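Local atomic coordinates of thiosulfate sulfurtransferase TUM1 (Saccharomyces cerevisiae, PDB entry 3UTN), a protein that transfers sulfur from NFS1 to UBA4 for 2-thiolation of the wobble uridine in tRNAs, and has thiosulfate sulfurtransferase (rhodanese) activity. Residues 91-96 with 282-287; 119-124 with 150-155; 125-130 with 142-147; 248-253 with 288-293; 270-275 with 298-303. One frame throughout, in Å; residues are numbered along the deposited sequence.

Contact 1: residues 91-96 with 282-287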
# COMPACT_ATOMS: atom_id res chain seq x y z
N TYR A 91 16.15 -4.24 3.27
CA TYR A 91 14.86 -3.98 3.90
C TYR A 91 13.76 -4.49 2.99
O TYR A 91 13.86 -4.40 1.77
CB TYR A 91 14.72 -2.49 4.20
CG TYR A 91 16.02 -1.93 4.72
CD1 TYR A 91 16.55 -2.37 5.93
CD2 TYR A 91 16.75 -1.00 3.97
CE1 TYR A 91 17.76 -1.89 6.40
CE2 TYR A 91 17.96 -0.52 4.44
CZ TYR A 91 18.45 -0.96 5.65
OH TYR A 91 19.65 -0.50 6.13
N PRO A 92 12.72 -5.08 3.60
CA PRO A 92 11.62 -5.66 2.85
C PRO A 92 10.80 -4.61 2.12
O PRO A 92 10.71 -3.47 2.56
CB PRO A 92 10.77 -6.34 3.94
CG PRO A 92 11.15 -5.67 5.21
CD PRO A 92 12.58 -5.26 5.05
N HIS A 93 10.22 -5.02 0.99
CA HIS A 93 9.22 -4.25 0.27
C HIS A 93 9.61 -2.84 0.03
O HIS A 93 8.80 -1.93 0.17
CB HIS A 93 7.90 -4.30 1.01
CG HIS A 93 7.41 -5.70 1.24
ND1 HIS A 93 7.21 -6.56 0.23
CD2 HIS A 93 7.09 -6.37 2.41
CE1 HIS A 93 6.78 -7.73 0.73
NE2 HIS A 93 6.71 -7.61 2.07
N MET A 94 10.88 -2.64 -0.31
CA MET A 94 11.37 -1.32 -0.60
C MET A 94 10.94 -0.97 -1.99
O MET A 94 10.94 -1.80 -2.89
CB MET A 94 12.88 -1.24 -0.45
CG MET A 94 13.31 -1.34 1.00
SD MET A 94 12.36 -0.25 2.07
CE MET A 94 12.98 1.34 1.53
N PHE A 95 10.55 0.29 -2.14
CA PHE A 95 10.03 0.77 -3.39
C PHE A 95 10.95 0.38 -4.53
O PHE A 95 12.17 0.50 -4.40
CB PHE A 95 9.88 2.27 -3.35
CG PHE A 95 8.91 2.79 -4.35
CD1 PHE A 95 7.55 2.70 -4.11
CD2 PHE A 95 9.36 3.31 -5.55
CE1 PHE A 95 6.64 3.16 -5.04
CE2 PHE A 95 8.45 3.76 -6.48
CZ PHE A 95 7.10 3.68 -6.23
N PRO A 96 10.37 -0.11 -5.64
CA PRO A 96 11.25 -0.53 -6.72
C PRO A 96 11.99 0.64 -7.33
O PRO A 96 11.54 1.78 -7.25
CB PRO A 96 10.29 -1.14 -7.74
CG PRO A 96 8.98 -0.50 -7.46
CD PRO A 96 8.96 -0.34 -5.97
N CYS A 282 5.07 1.19 8.51
CA CYS A 282 4.61 -0.00 9.18
C CYS A 282 5.86 -0.78 9.42
O CYS A 282 6.89 -0.20 9.75
CB CYS A 282 3.63 -0.78 8.32
SG CYS A 282 4.22 -1.00 6.63
N GLY A 283 5.80 -2.09 9.23
CA GLY A 283 6.95 -2.94 9.41
C GLY A 283 7.84 -2.86 8.20
O GLY A 283 9.07 -2.79 8.32
N THR A 284 7.21 -2.82 7.03
CA THR A 284 7.90 -3.05 5.77
C THR A 284 7.53 -2.04 4.69
O THR A 284 8.13 -2.02 3.62
CB THR A 284 7.59 -4.47 5.24
OG1 THR A 284 6.20 -4.58 4.96
CG2 THR A 284 7.96 -5.53 6.26
N GLY A 285 6.52 -1.22 4.96
CA GLY A 285 6.06 -0.23 4.00
C GLY A 285 4.84 -0.64 3.20
O GLY A 285 4.27 0.18 2.48
N VAL A 286 4.44 -1.91 3.31
CA VAL A 286 3.26 -2.38 2.57
C VAL A 286 1.96 -1.94 3.24
O VAL A 286 1.14 -1.27 2.63
CB VAL A 286 3.27 -3.90 2.29
CG1 VAL A 286 4.36 -4.24 1.28
CG2 VAL A 286 3.43 -4.72 3.56
N SER A 287 1.78 -2.30 4.51
CA SER A 287 0.58 -1.94 5.23
C SER A 287 0.56 -0.45 5.53
O SER A 287 -0.50 0.13 5.76
CB SER A 287 0.43 -2.75 6.51
OG SER A 287 1.37 -2.35 7.47

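Contact 2: residues 119-124 with 150-155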
# COMPACT_ATOMS: atom_id res chain seq x y z
N TYR A 119 -5.89 -4.54 -7.29
CA TYR A 119 -6.63 -5.19 -6.25
C TYR A 119 -5.73 -6.24 -5.70
O TYR A 119 -4.65 -6.49 -6.22
CB TYR A 119 -7.91 -5.80 -6.82
CG TYR A 119 -7.69 -6.87 -7.86
CD1 TYR A 119 -7.41 -6.54 -9.19
CD2 TYR A 119 -7.78 -8.20 -7.51
CE1 TYR A 119 -7.23 -7.53 -10.13
CE2 TYR A 119 -7.61 -9.19 -8.45
CZ TYR A 119 -7.34 -8.85 -9.75
OH TYR A 119 -7.17 -9.85 -10.67
N ASP A 120 -6.17 -6.84 -4.61
CA ASP A 120 -5.49 -7.99 -4.10
C ASP A 120 -6.56 -8.90 -3.53
O ASP A 120 -7.71 -8.48 -3.38
CB ASP A 120 -4.42 -7.60 -3.09
CG ASP A 120 -4.98 -6.90 -1.88
OD1 ASP A 120 -6.15 -7.13 -1.51
OD2 ASP A 120 -4.23 -6.12 -1.27
N ARG A 121 -6.18 -10.13 -3.23
CA ARG A 121 -7.16 -11.09 -2.77
C ARG A 121 -7.42 -10.97 -1.29
O ARG A 121 -8.37 -11.54 -0.78
CB ARG A 121 -6.70 -12.50 -3.11
CG ARG A 121 -6.61 -12.68 -4.60
CD ARG A 121 -6.07 -14.03 -4.97
NE ARG A 121 -5.97 -14.11 -6.42
CZ ARG A 121 -7.00 -14.30 -7.23
NH1 ARG A 121 -8.22 -14.45 -6.74
NH2 ARG A 121 -6.81 -14.33 -8.54
N VAL A 122 -6.56 -10.24 -0.60
CA VAL A 122 -6.67 -10.13 0.84
C VAL A 122 -7.71 -9.08 1.19
O VAL A 122 -8.60 -9.32 2.01
CB VAL A 122 -5.32 -9.80 1.49
CG1 VAL A 122 -5.48 -9.60 3.00
CG2 VAL A 122 -4.34 -10.92 1.21
N GLY A 123 -7.61 -7.93 0.55
CA GLY A 123 -8.51 -6.84 0.81
C GLY A 123 -7.71 -5.65 1.25
O GLY A 123 -7.48 -5.45 2.43
N ASN A 124 -7.27 -4.87 0.27
CA ASN A 124 -6.52 -3.65 0.56
C ASN A 124 -5.35 -3.92 1.46
O ASN A 124 -5.13 -3.23 2.45
CB ASN A 124 -7.44 -2.61 1.16
CG ASN A 124 -8.41 -2.10 0.16
OD1 ASN A 124 -8.02 -1.82 -0.97
ND2 ASN A 124 -9.66 -1.98 0.54
N GLN A 150 -14.95 -7.43 -2.01
CA GLN A 150 -16.31 -7.01 -2.27
C GLN A 150 -16.66 -7.33 -3.69
O GLN A 150 -17.76 -7.78 -3.99
CB GLN A 150 -16.48 -5.53 -1.98
CG GLN A 150 -16.47 -5.24 -0.50
CD GLN A 150 -17.60 -5.94 0.22
OE1 GLN A 150 -18.60 -5.32 0.55
NE2 GLN A 150 -17.45 -7.25 0.46
N TYR A 151 -15.69 -7.09 -4.57
CA TYR A 151 -15.80 -7.44 -5.96
C TYR A 151 -16.24 -8.89 -6.10
O TYR A 151 -17.18 -9.19 -6.85
CB TYR A 151 -14.45 -7.23 -6.61
CG TYR A 151 -14.48 -7.34 -8.09
CD1 TYR A 151 -14.61 -6.20 -8.88
CD2 TYR A 151 -14.37 -8.57 -8.72
CE1 TYR A 151 -14.63 -6.30 -10.26
CE2 TYR A 151 -14.40 -8.68 -10.09
CZ TYR A 151 -14.53 -7.54 -10.85
OH TYR A 151 -14.55 -7.64 -12.21
N ARG A 152 -15.56 -9.78 -5.39
CA ARG A 152 -15.90 -11.19 -5.45
C ARG A 152 -17.20 -11.47 -4.72
O ARG A 152 -18.07 -12.15 -5.24
CB ARG A 152 -14.78 -12.04 -4.88
CG ARG A 152 -13.63 -12.23 -5.84
CD ARG A 152 -12.49 -12.95 -5.15
NE ARG A 152 -11.98 -12.16 -4.03
CZ ARG A 152 -10.85 -12.44 -3.37
NH1 ARG A 152 -10.12 -13.49 -3.73
NH2 ARG A 152 -10.47 -11.67 -2.37
N GLU A 153 -17.34 -10.90 -3.52
CA GLU A 153 -18.54 -11.10 -2.71
C GLU A 153 -19.78 -10.79 -3.52
O GLU A 153 -20.76 -11.53 -3.49
CB GLU A 153 -18.51 -10.25 -1.44
CG GLU A 153 -19.80 -10.32 -0.63
CD GLU A 153 -19.57 -10.35 0.87
OE1 GLU A 153 -18.75 -9.54 1.38
OE2 GLU A 153 -20.21 -11.19 1.55
N PHE A 154 -19.74 -9.69 -4.26
CA PHE A 154 -20.89 -9.25 -5.02
C PHE A 154 -20.82 -9.70 -6.47
O PHE A 154 -21.52 -9.18 -7.33
CB PHE A 154 -21.09 -7.75 -4.84
CG PHE A 154 -21.51 -7.39 -3.45
CD1 PHE A 154 -22.85 -7.45 -3.08
CD2 PHE A 154 -20.56 -7.06 -2.49
CE1 PHE A 154 -23.24 -7.15 -1.79
CE2 PHE A 154 -20.95 -6.76 -1.19
CZ PHE A 154 -22.29 -6.80 -0.84
N LYS A 155 -19.97 -10.70 -6.71
CA LYS A 155 -19.96 -11.46 -7.96
C LYS A 155 -19.73 -10.57 -9.17
O LYS A 155 -20.32 -10.74 -10.22
CB LYS A 155 -21.24 -12.29 -8.09
CG LYS A 155 -21.36 -13.37 -7.02
CD LYS A 155 -22.78 -13.92 -6.94
CE LYS A 155 -22.91 -14.93 -5.82
NZ LYS A 155 -24.21 -15.66 -5.88

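Contact 3: residues 125-130 with 142-147. With DMS (dimethyl sulfoxide), chain B.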
# COMPACT_ATOMS: atom_id res chain seq x y z
N PHE A 125 -4.62 -4.95 1.10
CA PHE A 125 -3.51 -5.38 1.88
C PHE A 125 -2.24 -4.99 1.17
O PHE A 125 -1.48 -4.19 1.67
CB PHE A 125 -3.60 -6.88 2.09
CG PHE A 125 -2.54 -7.42 2.99
CD1 PHE A 125 -1.56 -8.25 2.50
CD2 PHE A 125 -2.54 -7.10 4.34
CE1 PHE A 125 -0.57 -8.76 3.33
CE2 PHE A 125 -1.56 -7.60 5.18
CZ PHE A 125 -0.57 -8.44 4.67
N SER A 126 -2.03 -5.54 -0.01
CA SER A 126 -0.85 -5.22 -0.81
C SER A 126 -1.25 -4.35 -1.98
O SER A 126 -0.42 -3.70 -2.60
CB SER A 126 -0.23 -6.50 -1.32
OG SER A 126 -1.20 -7.30 -1.96
N SER A 127 -2.53 -4.38 -2.31
CA SER A 127 -3.01 -3.61 -3.44
C SER A 127 -2.76 -2.12 -3.25
O SER A 127 -2.35 -1.46 -4.20
CB SER A 127 -4.47 -3.91 -3.76
OG SER A 127 -5.28 -3.65 -2.64
N PRO A 128 -2.97 -1.58 -2.03
CA PRO A 128 -2.70 -0.16 -1.90
C PRO A 128 -1.25 0.13 -2.19
O PRO A 128 -0.94 1.06 -2.92
CB PRO A 128 -3.04 0.14 -0.44
CG PRO A 128 -3.99 -0.94 -0.05
CD PRO A 128 -3.46 -2.14 -0.76
N ARG A 129 -0.36 -0.68 -1.62
CA ARG A 129 1.06 -0.58 -1.88
C ARG A 129 1.30 -0.57 -3.37
O ARG A 129 2.05 0.25 -3.89
CB ARG A 129 1.79 -1.77 -1.27
CG ARG A 129 3.23 -1.86 -1.70
CD ARG A 129 4.05 -0.86 -0.92
NE ARG A 129 5.40 -0.75 -1.44
CZ ARG A 129 6.39 -0.16 -0.78
NH1 ARG A 129 6.17 0.34 0.42
NH2 ARG A 129 7.59 -0.10 -1.32
N CYS A 130 0.65 -1.50 -4.06
CA CYS A 130 0.80 -1.62 -5.48
C CYS A 130 0.22 -0.43 -6.23
O CYS A 130 0.89 0.15 -7.08
CB CYS A 130 0.13 -2.89 -5.97
SG CYS A 130 0.06 -2.91 -7.75
N VAL A 142 -4.45 5.04 -12.25
CA VAL A 142 -4.32 3.94 -11.35
C VAL A 142 -5.49 4.00 -10.41
O VAL A 142 -5.80 5.03 -9.81
CB VAL A 142 -3.02 3.98 -10.54
CG1 VAL A 142 -2.90 2.72 -9.69
CG2 VAL A 142 -1.81 4.11 -11.46
N TYR A 143 -6.15 2.87 -10.31
CA TYR A 143 -7.21 2.74 -9.36
C TYR A 143 -6.85 1.64 -8.43
O TYR A 143 -6.13 0.71 -8.79
CB TYR A 143 -8.50 2.43 -10.07
CG TYR A 143 -9.00 3.59 -10.87
CD1 TYR A 143 -9.81 4.56 -10.30
CD2 TYR A 143 -8.64 3.73 -12.21
CE1 TYR A 143 -10.27 5.63 -11.04
CE2 TYR A 143 -9.09 4.80 -12.95
CZ TYR A 143 -9.91 5.75 -12.36
OH TYR A 143 -10.35 6.81 -13.10
N LEU A 144 -7.32 1.79 -7.22
CA LEU A 144 -7.22 0.74 -6.27
C LEU A 144 -8.62 0.24 -6.17
O LEU A 144 -9.51 0.97 -5.72
CB LEU A 144 -6.76 1.29 -4.94
CG LEU A 144 -6.68 0.23 -3.85
CD1 LEU A 144 -5.71 -0.84 -4.30
CD2 LEU A 144 -6.25 0.87 -2.56
N LEU A 145 -8.83 -0.98 -6.63
CA LEU A 145 -10.14 -1.56 -6.51
C LEU A 145 -10.41 -1.67 -5.04
O LEU A 145 -9.58 -2.17 -4.27
CB LEU A 145 -10.22 -2.92 -7.17
CG LEU A 145 -11.62 -3.54 -7.05
CD1 LEU A 145 -12.62 -2.80 -7.92
CD2 LEU A 145 -11.54 -5.00 -7.44
N ASN A 146 -11.57 -1.19 -4.64
CA ASN A 146 -11.94 -1.23 -3.26
C ASN A 146 -13.20 -2.04 -3.01
O ASN A 146 -14.29 -1.51 -2.98
CB ASN A 146 -12.10 0.18 -2.71
CG ASN A 146 -12.30 0.17 -1.23
OD1 ASN A 146 -11.75 -0.68 -0.53
ND2 ASN A 146 -13.12 1.10 -0.74
N ASN A 147 -13.05 -3.34 -2.85
CA ASN A 147 -11.81 -4.04 -3.08
C ASN A 147 -12.21 -5.34 -3.74
O ASN A 147 -13.39 -5.57 -4.01
CB ASN A 147 -11.05 -4.30 -1.78
CG ASN A 147 -11.87 -5.04 -0.74
OD1 ASN A 147 -12.93 -5.59 -1.04
ND2 ASN A 147 -11.38 -5.07 0.48
S DMS B . -5.88 8.06 -10.63
O DMS B . -4.73 7.60 -11.43
C1 DMS B . -6.08 9.74 -10.90
C2 DMS B . -7.30 7.52 -11.38
O HOH W 1 -7.70 -3.40 -3.02

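Contact 4: residues 248-253 with 288-293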
# COMPACT_ATOMS: atom_id res chain seq x y z
N LYS A 248 -12.53 -5.64 4.46
CA LYS A 248 -11.23 -4.99 4.27
C LYS A 248 -11.29 -3.87 3.25
O LYS A 248 -10.27 -3.44 2.73
CB LYS A 248 -10.14 -6.01 3.91
CG LYS A 248 -10.02 -7.18 4.87
CD LYS A 248 -9.78 -6.68 6.29
CE LYS A 248 -9.69 -7.83 7.27
NZ LYS A 248 -9.70 -7.30 8.66
N THR A 249 -12.50 -3.40 2.94
CA THR A 249 -12.62 -2.26 2.07
C THR A 249 -12.20 -1.05 2.85
O THR A 249 -12.35 -0.98 4.07
CB THR A 249 -14.05 -2.00 1.59
OG1 THR A 249 -14.94 -2.04 2.72
CG2 THR A 249 -14.47 -3.01 0.56
N TYR A 250 -11.65 -0.09 2.13
CA TYR A 250 -11.58 1.24 2.66
C TYR A 250 -12.99 1.72 2.74
O TYR A 250 -13.77 1.51 1.81
CB TYR A 250 -10.83 2.14 1.71
CG TYR A 250 -9.37 1.91 1.74
CD1 TYR A 250 -8.61 2.36 2.82
CD2 TYR A 250 -8.74 1.25 0.70
CE1 TYR A 250 -7.25 2.14 2.85
CE2 TYR A 250 -7.38 1.05 0.72
CZ TYR A 250 -6.64 1.49 1.80
OH TYR A 250 -5.31 1.28 1.81
N PRO A 251 -13.34 2.34 3.87
CA PRO A 251 -14.63 3.00 3.96
C PRO A 251 -14.72 4.02 2.85
O PRO A 251 -13.70 4.45 2.31
CB PRO A 251 -14.56 3.70 5.31
CG PRO A 251 -13.64 2.86 6.11
CD PRO A 251 -12.60 2.40 5.14
N GLU A 252 -15.94 4.39 2.49
CA GLU A 252 -16.15 5.38 1.46
C GLU A 252 -15.51 6.69 1.86
O GLU A 252 -15.44 7.02 3.04
CB GLU A 252 -17.64 5.56 1.19
CG GLU A 252 -18.26 4.34 0.54
CD GLU A 252 -17.56 3.95 -0.75
OE1 GLU A 252 -16.88 2.90 -0.76
OE2 GLU A 252 -17.66 4.71 -1.73
N ALA A 253 -15.00 7.42 0.87
CA ALA A 253 -14.51 8.76 1.09
C ALA A 253 -15.60 9.56 1.79
O ALA A 253 -16.79 9.28 1.63
CB ALA A 253 -14.14 9.41 -0.23
N GLY A 288 1.73 0.17 5.54
CA GLY A 288 1.83 1.62 5.69
C GLY A 288 1.05 2.32 4.59
O GLY A 288 0.45 3.36 4.82
N VAL A 289 1.06 1.75 3.39
CA VAL A 289 0.33 2.34 2.29
C VAL A 289 -1.16 2.14 2.48
O VAL A 289 -1.96 2.95 2.02
CB VAL A 289 0.76 1.79 0.93
CG1 VAL A 289 -0.05 2.46 -0.16
CG2 VAL A 289 2.24 2.06 0.72
N ILE A 290 -1.53 1.07 3.16
CA ILE A 290 -2.93 0.83 3.46
C ILE A 290 -3.46 2.03 4.22
O ILE A 290 -4.47 2.62 3.84
CB ILE A 290 -3.15 -0.44 4.28
CG1 ILE A 290 -2.61 -1.66 3.52
CG2 ILE A 290 -4.63 -0.59 4.61
CD1 ILE A 290 -2.58 -2.92 4.36
N ILE A 291 -2.76 2.42 5.28
CA ILE A 291 -3.23 3.54 6.08
C ILE A 291 -2.99 4.85 5.38
O ILE A 291 -3.80 5.75 5.47
CB ILE A 291 -2.66 3.56 7.51
CG1 ILE A 291 -1.14 3.73 7.53
CG2 ILE A 291 -3.09 2.30 8.22
CD1 ILE A 291 -0.61 4.13 8.89
N LYS A 292 -1.87 4.94 4.67
CA LYS A 292 -1.58 6.12 3.89
C LYS A 292 -2.75 6.39 2.96
O LYS A 292 -3.24 7.50 2.86
CB LYS A 292 -0.30 5.88 3.09
CG LYS A 292 0.01 6.97 2.10
CD LYS A 292 1.30 6.64 1.39
CE LYS A 292 1.76 7.83 0.58
NZ LYS A 292 0.77 8.17 -0.46
N THR A 293 -3.20 5.33 2.30
CA THR A 293 -4.30 5.41 1.35
C THR A 293 -5.59 5.79 2.05
O THR A 293 -6.33 6.62 1.55
CB THR A 293 -4.45 4.08 0.61
OG1 THR A 293 -3.23 3.83 -0.11
CG2 THR A 293 -5.60 4.12 -0.36

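Contact 5: residues 270-275 with 298-303. With DMS (dimethyl sulfoxide), chain E.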
# COMPACT_ATOMS: atom_id res chain seq x y z
N CYS A 270 -4.75 8.41 19.02
CA CYS A 270 -3.89 9.05 18.06
C CYS A 270 -4.40 10.42 17.72
O CYS A 270 -5.59 10.70 17.81
CB CYS A 270 -3.81 8.23 16.78
SG CYS A 270 -2.91 6.70 17.02
N THR A 271 -3.47 11.27 17.32
CA THR A 271 -3.80 12.57 16.82
C THR A 271 -3.47 12.58 15.35
O THR A 271 -2.44 12.04 14.91
CB THR A 271 -2.99 13.67 17.53
OG1 THR A 271 -1.59 13.42 17.35
CG2 THR A 271 -3.31 13.71 19.02
N LEU A 272 -4.37 13.15 14.57
CA LEU A 272 -4.06 13.48 13.22
C LEU A 272 -4.29 14.97 13.10
O LEU A 272 -5.43 15.43 13.04
CB LEU A 272 -4.92 12.70 12.24
CG LEU A 272 -4.26 12.53 10.87
CD1 LEU A 272 -4.82 11.31 10.18
CD2 LEU A 272 -4.42 13.78 10.02
N ASP A 273 -3.19 15.71 13.11
CA ASP A 273 -3.24 17.14 13.01
C ASP A 273 -3.40 17.48 11.54
O ASP A 273 -2.52 17.16 10.73
CB ASP A 273 -1.95 17.74 13.58
CG ASP A 273 -2.02 19.23 13.76
OD1 ASP A 273 -2.75 19.91 13.01
OD2 ASP A 273 -1.33 19.74 14.67
N PRO A 274 -4.53 18.12 11.18
CA PRO A 274 -4.77 18.49 9.78
C PRO A 274 -3.75 19.48 9.24
O PRO A 274 -3.64 19.63 8.03
CB PRO A 274 -6.17 19.12 9.82
CG PRO A 274 -6.36 19.55 11.24
CD PRO A 274 -5.64 18.52 12.05
N SER A 275 -3.02 20.15 10.13
CA SER A 275 -2.01 21.13 9.72
C SER A 275 -0.65 20.48 9.46
O SER A 275 0.23 21.10 8.86
CB SER A 275 -1.87 22.24 10.77
OG SER A 275 -1.16 21.78 11.90
N ALA A 298 -9.32 9.85 3.40
CA ALA A 298 -9.93 10.73 4.39
C ALA A 298 -9.61 12.19 4.11
O ALA A 298 -10.05 13.07 4.84
CB ALA A 298 -9.47 10.34 5.78
N GLY A 299 -8.85 12.43 3.05
CA GLY A 299 -8.49 13.78 2.66
C GLY A 299 -7.33 14.32 3.47
O GLY A 299 -7.06 15.51 3.45
N VAL A 300 -6.65 13.44 4.19
CA VAL A 300 -5.43 13.83 4.88
C VAL A 300 -4.40 14.13 3.80
O VAL A 300 -4.09 13.28 2.97
CB VAL A 300 -4.91 12.74 5.84
CG1 VAL A 300 -3.64 13.19 6.53
CG2 VAL A 300 -5.98 12.39 6.87
N PRO A 301 -3.89 15.37 3.78
CA PRO A 301 -2.96 15.74 2.73
C PRO A 301 -1.54 15.35 3.05
O PRO A 301 -1.22 15.07 4.21
CB PRO A 301 -3.08 17.27 2.68
CG PRO A 301 -3.50 17.66 4.05
CD PRO A 301 -4.19 16.49 4.69
N ASN A 302 -0.70 15.33 2.02
CA ASN A 302 0.74 15.19 2.18
C ASN A 302 1.07 14.04 3.09
O ASN A 302 1.77 14.18 4.10
CB ASN A 302 1.34 16.50 2.68
CG ASN A 302 0.98 17.66 1.79
OD1 ASN A 302 1.14 17.60 0.57
ND2 ASN A 302 0.46 18.72 2.39
N VAL A 303 0.51 12.90 2.73
CA VAL A 303 0.80 11.68 3.43
C VAL A 303 1.91 11.05 2.64
O VAL A 303 1.81 10.88 1.43
CB VAL A 303 -0.40 10.75 3.49
CG1 VAL A 303 -0.10 9.58 4.40
CG2 VAL A 303 -1.61 11.51 3.99
S DMS E . 0.20 19.66 5.88
O DMS E . 0.62 18.79 4.77
C1 DMS E . 0.11 21.27 5.31
C2 DMS E . -1.44 19.35 6.21

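Contact 1: residues 91-96 with 282-287
Pro92 is the first residue of 91-96 to meet the active-site loop: its CG presses on Thr284 CG2 at 3.4 Å, tighter than ordinary van der Waals contact, and the two side chains meet at about a right angle. Pro92 O and Thr284 O also lie 3.1 Å apart, but both are acceptors, so no bond joins them. His93 follows and meets two partners. Its CG stands anti to the carbonyl carbon (chi1 -56°), which lays the imidazole alongside Thr284, with Thr284 CB in the ring plane at the edge, 3.4 Å from His93 CD2. Over one face sits Val286 CG1, 3.7 Å from the ring centroid, a CH-pi contact 26° off the normal but less certain, as Val286 has a second conformer. Trp54 meets the same ring edge-to-face. An alanine here is likely to leave Thr284 CB and OG1 without their neighbour at the ring edge. Because Cys282, the persulfide-forming cysteine, begins the 282-287 loop, the N-terminal rhodanese domain here packs against the catalytic loop of the C-terminal one. With no hydrogen bond across, the two meet by van der Waals fit, without a polar bond to set their register.

Contact 2: residues 119-124 with 150-155
Arg152 NH2 donates to the backbone oxygen Arg121 O at 2.6 Å, with an N-H...O angle of 154°. The acceptor lies at the edge of the Arg152 guanidinium, almost in its plane, while the donor is tilted 31° from the carbonyl plane. Arg152 was modelled in two conformers, so this bond and the approach of the two arginines are less certain. A bend at chi3 in an otherwise stretched chain swings the guanidinium against Arg121, where Arg152 NH1 comes 3.6 Å from Arg121 CB. The two arginine side chains cross at roughly a right angle, their guanidinium planes 58° apart, and Arg121 NH1 is 3.7 Å from Arg152 NH1. Two like charges are thus close together, though Arg121 NH1 is also held by Pro71 O. The loop that offers the carbonyl is itself braced: Asp120 OD1 accepts from Gly123 N at 2.6 Å in an Asx motif, and Asp120 OD2 takes the backbone N of Phe125, Ser126 and Ser127. In the N-terminal rhodanese domain the contact joins the loop between strand 115-119 and helix 127-136 to the short helix 148-153, just before a Schellman motif with Lys155 at C-prime ends that helix.

Contact 3: residues 125-130 with 142-147
Leu144 inserts its two methyls against the first turn of the facing helix. Its CG lies anti to the backbone N (chi1 177°), and the second torsion then spreads the fork: CD1 goes to Ser127, 3.4 Å from Ser127 CB, closer than usual for two carbons, while CD2 reaches Pro128 CG at 3.8 Å. Ser127 OG is turned between its own N and carbonyl carbon (chi1 58°). There Ser127 OG comes 3.3 Å from Leu144 CD1 and 2.5 Å from a water, which lies 2.6 Å from Leu145 O and so bridges helix and strand. These are elements of a right-handed beta-alpha-beta crossover, strand 115-119, helix 127-136 and strand 141-145, in the parallel sheet of the N-terminal rhodanese domain. Near the start of the strand, Val142 N donates to the oxygen of a dimethyl sulfoxide, probably from the crystallisation liquor, at 2.7 Å, nearly straight at 168°. One methyl of that molecule, C2, rests over a face of the Tyr143 ring, 3.3 Å from Tyr143 CZ. A serine in place of Tyr143 would probably leave this methyl without its aromatic floor. Past the strand, Asn147 follows a cis peptide and caps helix 148-153 through Asn147 OD1 and Gln150 N.

Contact 4: residues 248-253 with 288-293
Tyr250 carries most of this contact, reaching from its loop to the flank of the helix and meeting Thr293 and Ile290 with the end of its ring. Tyr250 OH donates to the backbone oxygen Ile290 O at 2.6 Å. The approach is from the side of the carbonyl, with a C=O...OH angle of 105°, yet within its plane and on a lone pair; Ile290 O in turn lies in the plane of the phenol ring, at its edge. The same hydroxyl nears the Ile290 side chain through CG2, the branch anti to the backbone N, with 3.4 Å between Tyr250 OH and Ile290 CG2. One turn on, Thr293 crosses the tyrosine at about a right angle and puts its CB 3.2 Å from Tyr250 OH and its CG2 3.6 Å from Tyr250 CZ. Thr293 offers carbon here; its OG1, anti to the carbonyl carbon (chi1 -61°), donates instead to Val289 O at 2.6 Å. That oxygen also accepts Thr293 N, the two donors arriving from opposite faces of the carbonyl plane. The loop before helix 255-267 is thus fastened to helix 286-297 of the C-terminal rhodanese domain, the helix that follows the active-site loop. Pro128 of helix 127-136, from the N-terminal domain, packs on both Tyr250 and Thr293, while Ala294 and Leu297 of helix 286-297 also touch the tyrosine.

Contact 5: residues 270-275 with 298-303
Leu272 and Val300 meet tip to tip where two loops of the C-terminal rhodanese domain come together, one leading from helix 255-267 into strand 278-281, the other from helix 286-297 into strand 303-306. These strands are neighbours in the parallel sheet of this alpha/beta fold. Followed outward, the Leu272 side chain leaves the backbone with CB directed at the opposite loop. With CG roughly anti to the backbone N (chi1 -155°), the fork is carried forward, and the touching is left to the methyls. CD1 meets one branch of the valine, with Leu272 CD1 and Val300 CG2 3.7 Å apart. CD2 touches both branches: from Leu272 CD2 it is 3.6 Å to Val300 CG1 and 3.8 Å to Val300 CG2. Val300 CG1 stands anti to its own N, and both methyls face the leucine fork. Leu295 of helix 286-297 packs on both residues, and Leu265 and Phe207 also touch the leucine. Nearer the surface, Pro274 O and Pro301 CG come only to 4.4 Å, a loose approach. The first loop is bent by an Asx turn at Asp273, whose OD1 accepts Ser275 N at 2.9 Å and Ser275 OG at 2.7 Å, both from the same face of the carboxylate.

From the N terminus, 91-96 opens the longest loop, which contact 1 closes at 282-287, bringing the N-terminal rhodanese domain against the catalytic loop. Contacts 2 and 3 lie within that span, 125-130 with 142-147 inside 119-124 with 150-155, and Asp120 ties the two together at the head of helix 127-136. Contact 4 opens at 248-253 and ends beyond 282-287, so it crosses contact 1 and shares helix 286-297 with it. Contact 5 opens at 270-275 and closes at 298-303, joining the loops that lead into strands 278-281 and 303-306, and crosses contacts 1 and 4. Between domains, Asn146 ND2 binds Tyr250 O and Asn124 ND2 binds Lys248 O, joining contacts 2 and 3 to contact 4.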